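Local coordinates for glucose dehydrogenase (Haloferax mediterranei, PDB 2B5W), which catalyses the zinc-dependent oxidation of D-glucose to D-glucono-1,5-lactone with NAD(+) or NADP(+), preferring NADP(+), and works as a homodimer, at the interface of chains A and B. Numbering follows the deposited sequence. Chains: chain A/B, glucose dehydrogenase.

The interface of chains A and B. Residues chain A 101, 103, 106, 161; chain B 169-170.
The side-chain amide of A:Gln103 faces the backbone of B:Asp170, with NE2 modelled 3.0 Å from the backbone N of B:Asp170, a donor against a donor that cannot be a hydrogen bond as built and suggests that the amide should be turned over. In this homodimer of the zinc-containing alcohol dehydrogenase family, the amide OE1 of A:Gln103 likewise lies 3.2 Å from the carbonyl O of B:Asp170, acceptor against acceptor. Exchanging the glutamine nitrogen and oxygen would probably turn both mismatches into hydrogen bonds, one accepted from the backbone N-H, which points almost straight at the atom modelled as NE2, and one given to the carbonyl. The glutamine would then read main chain rather than side chain across a two-fold interface, although poor order of B:Asp170 calls for caution. The A:Gln103 chain carries CG between its backbone N and carbonyl carbon (chi1 57°), then runs extended to bring the amide across.

Beside this polar patch, B:Phe169 supplies the apolar part. The CE methyl of A:Met106, which belongs to the 3-10 helix 104-106, sits 3.5 Å above the ring centroid of B:Phe169, a CH-pi contact with CE almost equally far from every ring carbon. Bends at chi2 and chi3 (-63° and -62°) fold the thioether so that its methyl points at this face. From the same side, but displaced beyond the rim, the imidazole CE1 of A:His161 on helix 149-164 packs 3.6 Å from CD1 of B:Phe169. The atom modelled as NE2 of A:Gln103 lies 3.5 Å from CB of B:Phe169. Cutting B:Phe169 back to an alanine is likely to leave the A:Met106 methyl without its aromatic face, free to turn, and to strip A:His161 of its CD1 contact.

Farther along, the carboxylate OD2 of B:Asp170 lies 4.1 Å from NH1 of A:Arg101. At that separation the attraction is likely to be long-range at most, and the poor order of B:Asp170 makes its carboxylate position uncertain.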
# COMPACT_ATOMS: atom_id res chain seq x y z
N ARG A 101 -7.62 -22.38 -0.48
CA ARG A 101 -6.46 -21.88 0.26
C ARG A 101 -6.88 -21.12 1.52
O ARG A 101 -6.05 -20.49 2.16
CB ARG A 101 -5.64 -20.92 -0.62
CG ARG A 101 -4.97 -21.62 -1.79
CD ARG A 101 -4.23 -20.65 -2.72
NE ARG A 101 -3.58 -21.33 -3.86
CZ ARG A 101 -2.87 -20.69 -4.80
NH1 ARG A 101 -2.71 -19.36 -4.77
NH2 ARG A 101 -2.28 -21.31 -5.83
N GLN A 103 -8.57 -18.45 2.03
CA GLN A 103 -8.52 -16.98 1.95
C GLN A 103 -9.63 -16.43 1.06
O GLN A 103 -9.42 -15.66 0.13
CB GLN A 103 -7.12 -16.45 1.57
CG GLN A 103 -6.56 -17.01 0.24
CD GLN A 103 -5.17 -16.47 -0.11
OE1 GLN A 103 -4.82 -16.36 -1.28
NE2 GLN A 103 -4.39 -16.14 0.91
N MET A 106 -10.08 -12.77 0.04
CA MET A 106 -9.30 -12.19 -1.05
C MET A 106 -9.92 -12.50 -2.43
O MET A 106 -9.39 -12.13 -3.46
CB MET A 106 -7.84 -12.69 -1.03
CG MET A 106 -7.14 -12.54 0.34
SD MET A 106 -6.98 -10.79 0.87
CE MET A 106 -5.95 -10.09 -0.43
N HIS A 161 -3.30 -6.13 7.01
CA HIS A 161 -2.74 -5.81 5.71
C HIS A 161 -2.05 -4.45 5.67
O HIS A 161 -0.98 -4.32 5.11
CB HIS A 161 -3.80 -5.91 4.61
CG HIS A 161 -4.25 -7.30 4.35
ND1 HIS A 161 -3.95 -7.95 3.17
CD2 HIS A 161 -5.00 -8.16 5.07
CE1 HIS A 161 -4.46 -9.18 3.21
NE2 HIS A 161 -5.12 -9.32 4.35
N PHE B 169 -1.23 -12.44 3.05
CA PHE B 169 -1.96 -13.51 2.37
C PHE B 169 -1.00 -14.28 1.44
O PHE B 169 0.17 -13.94 1.30
CB PHE B 169 -3.22 -12.98 1.68
CG PHE B 169 -2.95 -12.14 0.46
CD1 PHE B 169 -2.51 -10.82 0.60
CD2 PHE B 169 -3.17 -12.66 -0.82
CE1 PHE B 169 -2.26 -10.03 -0.54
CE2 PHE B 169 -2.94 -11.88 -1.93
CZ PHE B 169 -2.48 -10.58 -1.81
N ASP B 170 -1.50 -15.34 0.83
CA ASP B 170 -0.73 -16.14 -0.11
C ASP B 170 -0.85 -15.50 -1.50
O ASP B 170 -1.84 -15.71 -2.21
CB ASP B 170 -1.20 -17.61 -0.11
CG ASP B 170 -0.33 -18.51 -0.99
OD1 ASP B 170 0.76 -18.05 -1.43
OD2 ASP B 170 -0.64 -19.69 -1.28